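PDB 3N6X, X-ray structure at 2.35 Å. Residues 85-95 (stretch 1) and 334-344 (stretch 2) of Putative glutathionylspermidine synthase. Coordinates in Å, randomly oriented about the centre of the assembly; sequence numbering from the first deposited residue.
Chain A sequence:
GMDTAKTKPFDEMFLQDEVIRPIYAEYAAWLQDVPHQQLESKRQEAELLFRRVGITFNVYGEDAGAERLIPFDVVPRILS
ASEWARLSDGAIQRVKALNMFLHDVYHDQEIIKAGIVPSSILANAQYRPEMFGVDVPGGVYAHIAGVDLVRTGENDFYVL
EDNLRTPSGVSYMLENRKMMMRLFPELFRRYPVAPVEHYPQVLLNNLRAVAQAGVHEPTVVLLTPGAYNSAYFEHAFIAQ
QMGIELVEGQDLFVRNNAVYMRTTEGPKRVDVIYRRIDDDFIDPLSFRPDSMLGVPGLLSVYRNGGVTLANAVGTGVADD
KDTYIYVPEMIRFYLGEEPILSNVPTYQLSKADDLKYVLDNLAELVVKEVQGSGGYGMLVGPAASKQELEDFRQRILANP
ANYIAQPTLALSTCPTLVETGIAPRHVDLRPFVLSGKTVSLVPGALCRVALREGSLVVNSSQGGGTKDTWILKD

Stretch 1 85-95: ARLSDGAIQRV
Stretch 2 334-344: YLGEEPILSNV

Gln93 is the polar centre of this contact. Its CA-to-CB bond points toward stretch 2, and its side chain is extended, with chi1 177° (t), chi2 -163° (t) and chi3 63°. The amide uses both of its ends. NE2 of Gln93 donates to OE1 of Glu337 at 2.8 Å, nearly linear at 177°, and to O of Glu338 at 3.1 Å. OE1 of Gln93 accepts from N of Ile340 at 2.9 Å, with an angle of 165°. The amide thus reads the loop backbone as a neighbouring strand would, one carbonyl and one NH. Glu337 reaches it with chi1 -63° (m) and chi2 174° (t).

Arg94 makes the second polar link. Its CA-to-CB bond points sideways, but the side chain is extended, t at chi1, chi2 and chi3, with chi4 98°, and its end comes nearer. NH1 and NH2 of Arg94 each donate to OD1 of Asn343 at 2.8 Å. OD1 lies at the guanidinium edge, near its plane, so the two bonds form a fork. Asn343 has chi1 -105°, between wells, and chi2 27°.

Two waters extend this network. Water 1 donates to O of Gly90 at 2.7 Å and to OE1 of Gln93 at 2.7 Å, and accepts from N of Leu341 at 3.1 Å. Water 2 accepts from NH1 of Arg94 at 2.9 Å and donates to O of Leu341 at 2.8 Å.

Stretch 1 is helical throughout, with phi near -65° and psi near -43°. Its i to i+4 bonds run from Asp89 N to Ala85 O through Val95 N to Ala91 O, at 2.9 to 3.1 Å. Stretch 2 leaves a helix after Leu335. Gly336 turns the chain with phi/psi 62/32. Glu337, Glu338 and Pro339 are extended, Ile340 kinks at -75/-46, and Leu341 resumes at -99/142.

The backbones come nearest at Gly90 and Ile340, CA to CA 4.9 Å. Gly90 has no side chain, and an ideal CB there would lie 2.5 Å from CG of Leu341, a clash. CA of Gly90 meets CG2 of Ile340 at 3.7 Å, and C of Gly90 meets CD1 of Leu341 at 3.5 Å. Ile340 and Leu341 point toward the helix, both m at chi1 and t at chi2. CD1 of Ile340 also lies 3.8 Å from O of Asp89. Leu335, likewise m then t, places CD1 3.3 Å from O of Gln93 and 3.7 Å from CG of Gln93. The contact buries 569 Å² in all.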

ATOM      1  N   ALA A  85      10.469  -9.946 -10.969  1.00 33.80           N
ATOM      2  CA  ALA A  85      11.036  -9.034 -11.972  1.00 34.05           C
ATOM      3  C   ALA A  85       9.930  -8.419 -12.861  1.00 37.03           C
ATOM      4  O   ALA A  85       9.973  -7.226 -13.143  1.00 36.57           O
ATOM      5  CB  ALA A  85      12.068  -9.760 -12.830  1.00 34.73           C
ATOM      6  N   ARG A  86       8.908  -9.213 -13.227  1.00 33.80           N
ATOM      7  CA  ARG A  86       7.782  -8.733 -14.046  1.00 34.84           C
ATOM      8  C   ARG A  86       6.883  -7.805 -13.201  1.00 39.46           C
ATOM      9  O   ARG A  86       6.543  -6.701 -13.628  1.00 39.01           O
ATOM     10  CB  ARG A  86       6.986  -9.937 -14.619  1.00 37.44           C
ATOM     11  CG  ARG A  86       5.627  -9.583 -15.252  1.00 57.23           C
ATOM     12  CD  ARG A  86       5.708  -9.421 -16.764  1.00 72.28           C
ATOM     13  NE  ARG A  86       4.382  -9.428 -17.381  1.00 79.19           N
ATOM     14  N   LEU A  87       6.543  -8.258 -11.996  1.00 37.18           N
ATOM     15  CA  LEU A  87       5.757  -7.541 -10.997  1.00 38.61           C
ATOM     16  C   LEU A  87       6.420  -6.185 -10.686  1.00 39.63           C
ATOM     17  O   LEU A  87       5.761  -5.145 -10.704  1.00 38.12           O
ATOM     18  CB  LEU A  87       5.766  -8.397  -9.734  1.00 40.27           C
ATOM     19  CG  LEU A  87       4.534  -8.434  -8.909  1.00 47.76           C
ATOM     20  CD1 LEU A  87       4.167  -9.874  -8.586  1.00 48.97           C
ATOM     21  CD2 LEU A  87       4.750  -7.674  -7.619  1.00 52.09           C
ATOM     22  N   SER A  88       7.743  -6.216 -10.433  1.00 34.68           N
ATOM     23  CA  SER A  88       8.546  -5.055 -10.090  1.00 33.98           C
ATOM     24  C   SER A  88       8.602  -4.043 -11.259  1.00 37.63           C
ATOM     25  O   SER A  88       8.417  -2.850 -11.036  1.00 37.36           O
ATOM     26  CB  SER A  88       9.941  -5.497  -9.645  1.00 36.67           C
ATOM     27  OG  SER A  88      10.856  -4.418  -9.568  1.00 51.57           O
ATOM     28  N   ASP A  89       8.781  -4.534 -12.506  1.00 35.25           N
ATOM     29  CA  ASP A  89       8.765  -3.691 -13.712  1.00 35.24           C
ATOM     30  C   ASP A  89       7.403  -3.035 -13.885  1.00 35.67           C
ATOM     31  O   ASP A  89       7.338  -1.848 -14.181  1.00 35.51           O
ATOM     32  CB  ASP A  89       9.118  -4.516 -14.969  1.00 38.29           C
ATOM     33  CG  ASP A  89      10.599  -4.846 -15.109  1.00 51.50           C
ATOM     34  OD1 ASP A  89      11.436  -4.064 -14.597  1.00 53.52           O
ATOM     35  OD2 ASP A  89      10.919  -5.866 -15.755  1.00 57.80           O
ATOM     36  N   GLY A  90       6.336  -3.803 -13.635  1.00 30.27           N
ATOM     37  CA  GLY A  90       4.957  -3.324 -13.709  1.00 30.01           C
ATOM     38  C   GLY A  90       4.628  -2.240 -12.703  1.00 33.66           C
ATOM     39  O   GLY A  90       3.994  -1.238 -13.055  1.00 32.95           O
ATOM     40  N   ALA A  91       5.074  -2.423 -11.439  1.00 29.79           N
ATOM     41  CA  ALA A  91       4.847  -1.446 -10.358  1.00 29.11           C
ATOM     42  C   ALA A  91       5.627  -0.149 -10.586  1.00 30.99           C
ATOM     43  O   ALA A  91       5.070   0.931 -10.400  1.00 28.60           O
ATOM     44  CB  ALA A  91       5.204  -2.058  -9.004  1.00 29.76           C
ATOM     45  N   ILE A  92       6.901  -0.250 -11.054  1.00 29.53           N
ATOM     46  CA  ILE A  92       7.739   0.930 -11.345  1.00 29.77           C
ATOM     47  C   ILE A  92       7.134   1.740 -12.503  1.00 34.10           C
ATOM     48  O   ILE A  92       7.087   2.974 -12.440  1.00 33.99           O
ATOM     49  CB  ILE A  92       9.222   0.518 -11.624  1.00 33.06           C
ATOM     50  CG1 ILE A  92       9.922   0.087 -10.322  1.00 33.80           C
ATOM     51  CG2 ILE A  92      10.013   1.655 -12.338  1.00 31.63           C
ATOM     52  CD1 ILE A  92      11.232  -0.721 -10.521  1.00 34.33           C
ATOM     53  N   GLN A  93       6.657   1.036 -13.554  1.00 30.24           N
ATOM     54  CA  GLN A  93       6.047   1.675 -14.726  1.00 28.76           C
ATOM     55  C   GLN A  93       4.831   2.490 -14.309  1.00 30.56           C
ATOM     56  O   GLN A  93       4.703   3.649 -14.709  1.00 29.99           O
ATOM     57  CB  GLN A  93       5.650   0.612 -15.774  1.00 28.99           C
ATOM     58  CG  GLN A  93       4.950   1.213 -16.993  1.00 28.00           C
ATOM     59  CD  GLN A  93       4.212   0.190 -17.791  1.00 37.02           C
ATOM     60  OE1 GLN A  93       3.264  -0.444 -17.320  1.00 34.29           O
ATOM     61  NE2 GLN A  93       4.596   0.043 -19.032  1.00 27.24           N
ATOM     62  N   ARG A  94       3.954   1.884 -13.469  1.00 25.46           N
ATOM     63  CA  ARG A  94       2.727   2.494 -12.984  1.00 24.76           C
ATOM     64  C   ARG A  94       3.019   3.720 -12.130  1.00 30.76           C
ATOM     65  O   ARG A  94       2.415   4.770 -12.340  1.00 31.79           O
ATOM     66  CB  ARG A  94       1.905   1.464 -12.195  1.00 24.32           C
ATOM     67  CG  ARG A  94       0.501   1.941 -11.868  1.00 29.35           C
ATOM     68  CD  ARG A  94      -0.298   0.887 -11.127  1.00 27.47           C
ATOM     69  NE  ARG A  94      -1.635   1.379 -10.780  1.00 28.00           N
ATOM     70  CZ  ARG A  94      -2.736   1.114 -11.480  1.00 37.79           C
ATOM     71  NH1 ARG A  94      -2.674   0.353 -12.568  1.00 32.97           N
ATOM     72  NH2 ARG A  94      -3.907   1.600 -11.093  1.00 23.50           N
ATOM     73  N   VAL A  95       3.969   3.601 -11.195  1.00 28.01           N
ATOM     74  CA  VAL A  95       4.349   4.693 -10.302  1.00 27.26           C
ATOM     75  C   VAL A  95       5.039   5.833 -11.054  1.00 30.98           C
ATOM     76  O   VAL A  95       4.753   6.997 -10.767  1.00 31.35           O
ATOM     77  CB  VAL A  95       5.135   4.172  -9.067  1.00 31.51           C
ATOM     78  CG1 VAL A  95       5.760   5.319  -8.261  1.00 31.64           C
ATOM     79  CG2 VAL A  95       4.224   3.332  -8.184  1.00 30.97           C
ATOM     80  N   TYR A 334       2.169   9.239 -20.968  1.00 29.35           N
ATOM     81  CA  TYR A 334       3.464   9.719 -20.477  1.00 28.42           C
ATOM     82  C   TYR A 334       4.630   8.892 -20.886  1.00 33.12           C
ATOM     83  O   TYR A 334       5.732   9.431 -21.041  1.00 32.05           O
ATOM     84  CB  TYR A 334       3.453   9.890 -18.941  1.00 27.78           C
ATOM     85  CG  TYR A 334       2.432  10.908 -18.481  1.00 27.15           C
ATOM     86  CD1 TYR A 334       2.577  12.259 -18.790  1.00 27.77           C
ATOM     87  CD2 TYR A 334       1.306  10.520 -17.764  1.00 26.86           C
ATOM     88  CE1 TYR A 334       1.632  13.198 -18.379  1.00 28.08           C
ATOM     89  CE2 TYR A 334       0.331  11.438 -17.397  1.00 27.53           C
ATOM     90  CZ  TYR A 334       0.498  12.778 -17.701  1.00 32.53           C
ATOM     91  OH  TYR A 334      -0.446  13.678 -17.296  1.00 32.22           O
ATOM     92  N   LEU A 335       4.447   7.569 -20.957  1.00 31.26           N
ATOM     93  CA  LEU A 335       5.567   6.673 -21.204  1.00 31.76           C
ATOM     94  C   LEU A 335       5.592   6.087 -22.610  1.00 38.34           C
ATOM     95  O   LEU A 335       6.592   5.480 -22.988  1.00 37.74           O
ATOM     96  CB  LEU A 335       5.594   5.554 -20.152  1.00 31.51           C
ATOM     97  CG  LEU A 335       5.661   6.008 -18.690  1.00 35.95           C
ATOM     98  CD1 LEU A 335       5.371   4.850 -17.761  1.00 35.34           C
ATOM     99  CD2 LEU A 335       7.026   6.601 -18.365  1.00 38.45           C
ATOM    100  N   GLY A 336       4.489   6.243 -23.358  1.00 35.43           N
ATOM    101  CA  GLY A 336       4.358   5.683 -24.701  1.00 35.48           C
ATOM    102  C   GLY A 336       4.439   4.169 -24.705  1.00 40.18           C
ATOM    103  O   GLY A 336       4.945   3.574 -25.658  1.00 40.71           O
ATOM    104  N   GLU A 337       3.950   3.532 -23.616  1.00 35.67           N
ATOM    105  CA  GLU A 337       4.023   2.083 -23.424  1.00 34.10           C
ATOM    106  C   GLU A 337       2.656   1.523 -23.127  1.00 38.21           C
ATOM    107  O   GLU A 337       1.782   2.245 -22.646  1.00 37.67           O
ATOM    108  CB  GLU A 337       4.936   1.750 -22.219  1.00 34.66           C
ATOM    109  CG  GLU A 337       6.387   2.165 -22.364  1.00 35.86           C
ATOM    110  CD  GLU A 337       7.234   1.959 -21.114  1.00 52.63           C
ATOM    111  OE1 GLU A 337       6.686   1.539 -20.066  1.00 38.93           O
ATOM    112  OE2 GLU A 337       8.455   2.219 -21.189  1.00 46.09           O
ATOM    113  N   GLU A 338       2.503   0.210 -23.300  1.00 34.63           N
ATOM    114  CA  GLU A 338       1.309  -0.501 -22.898  1.00 34.61           C
ATOM    115  C   GLU A 338       1.443  -0.880 -21.408  1.00 38.38           C
ATOM    116  O   GLU A 338       2.541  -1.253 -20.969  1.00 37.75           O
ATOM    117  CB  GLU A 338       1.129  -1.772 -23.761  1.00 36.27           C
ATOM    118  CG  GLU A 338       0.406  -1.510 -25.080  1.00 42.46           C
ATOM    119  CD  GLU A 338      -0.988  -0.927 -24.921  1.00 62.89           C
ATOM    120  OE1 GLU A 338      -1.880  -1.636 -24.394  1.00 53.98           O
ATOM    121  OE2 GLU A 338      -1.175   0.259 -25.280  1.00 52.79           O
ATOM    122  N   PRO A 339       0.354  -0.781 -20.604  1.00 33.98           N
ATOM    123  CA  PRO A 339       0.461  -1.143 -19.177  1.00 32.93           C
ATOM    124  C   PRO A 339       0.883  -2.596 -18.961  1.00 38.23           C
ATOM    125  O   PRO A 339       0.299  -3.499 -19.563  1.00 38.76           O
ATOM    126  CB  PRO A 339      -0.959  -0.897 -18.642  1.00 33.59           C
ATOM    127  CG  PRO A 339      -1.565   0.061 -19.610  1.00 38.42           C
ATOM    128  CD  PRO A 339      -1.007  -0.312 -20.938  1.00 34.70           C
ATOM    129  N   ILE A 340       1.892  -2.826 -18.093  1.00 34.03           N
ATOM    130  CA  ILE A 340       2.344  -4.188 -17.759  1.00 32.30           C
ATOM    131  C   ILE A 340       1.304  -4.837 -16.827  1.00 36.10           C
ATOM    132  O   ILE A 340       0.907  -5.982 -17.046  1.00 35.04           O
ATOM    133  CB  ILE A 340       3.780  -4.178 -17.131  1.00 33.54           C
ATOM    134  CG1 ILE A 340       4.837  -3.689 -18.153  1.00 33.01           C
ATOM    135  CG2 ILE A 340       4.152  -5.563 -16.517  1.00 29.93           C
ATOM    136  CD1 ILE A 340       6.152  -3.204 -17.514  1.00 33.34           C
ATOM    137  N   LEU A 341       0.861  -4.094 -15.801  1.00 33.74           N
ATOM    138  CA  LEU A 341      -0.151  -4.576 -14.846  1.00 34.11           C
ATOM    139  C   LEU A 341      -1.526  -4.036 -15.210  1.00 38.28           C
ATOM    140  O   LEU A 341      -1.648  -2.879 -15.610  1.00 38.38           O
ATOM    141  CB  LEU A 341       0.212  -4.166 -13.405  1.00 33.90           C
ATOM    142  CG  LEU A 341       1.564  -4.648 -12.872  1.00 38.66           C
ATOM    143  CD1 LEU A 341       1.858  -4.025 -11.509  1.00 39.06           C
ATOM    144  CD2 LEU A 341       1.625  -6.176 -12.793  1.00 38.88           C
ATOM    145  N   SER A 342      -2.558  -4.854 -15.056  1.00 34.97           N
ATOM    146  CA  SER A 342      -3.906  -4.441 -15.434  1.00 34.81           C
ATOM    147  C   SER A 342      -4.675  -3.856 -14.299  1.00 36.40           C
ATOM    148  O   SER A 342      -4.603  -4.351 -13.176  1.00 34.86           O
ATOM    149  CB  SER A 342      -4.694  -5.615 -16.014  1.00 38.89           C
ATOM    150  OG  SER A 342      -4.292  -5.892 -17.343  1.00 57.45           O
ATOM    151  N   ASN A 343      -5.510  -2.863 -14.620  1.00 32.43           N
ATOM    152  CA  ASN A 343      -6.497  -2.313 -13.718  1.00 32.27           C
ATOM    153  C   ASN A 343      -7.647  -3.323 -13.624  1.00 37.59           C
ATOM    154  O   ASN A 343      -7.759  -4.226 -14.462  1.00 36.90           O
ATOM    155  CB  ASN A 343      -7.043  -1.000 -14.285  1.00 28.16           C
ATOM    156  CG  ASN A 343      -6.529   0.249 -13.616  1.00 41.48           C
ATOM    157  OD1 ASN A 343      -5.425   0.293 -13.061  1.00 36.64           O
ATOM    158  ND2 ASN A 343      -7.307   1.313 -13.699  1.00 27.43           N
ATOM    159  N   VAL A 344      -8.503  -3.158 -12.640  1.00 34.84           N
ATOM    160  CA  VAL A 344      -9.701  -3.975 -12.505  1.00 34.32           C
ATOM    161  C   VAL A 344     -10.869  -3.095 -12.997  1.00 37.15           C
ATOM    162  O   VAL A 344     -10.925  -1.931 -12.599  1.00 35.96           O
ATOM    163  CB  VAL A 344      -9.900  -4.421 -11.017  1.00 37.59           C
ATOM    164  CG1 VAL A 344     -11.208  -5.191 -10.829  1.00 37.14           C
ATOM    165  CG2 VAL A 344      -8.720  -5.247 -10.535  1.00 37.21           C
TER
HETATM  166  O   HOH W   1       2.128  -1.347 -15.058  1.00 25.66           O
HETATM  167  O   HOH W   2      -0.587  -0.626 -14.282  1.00 31.83           O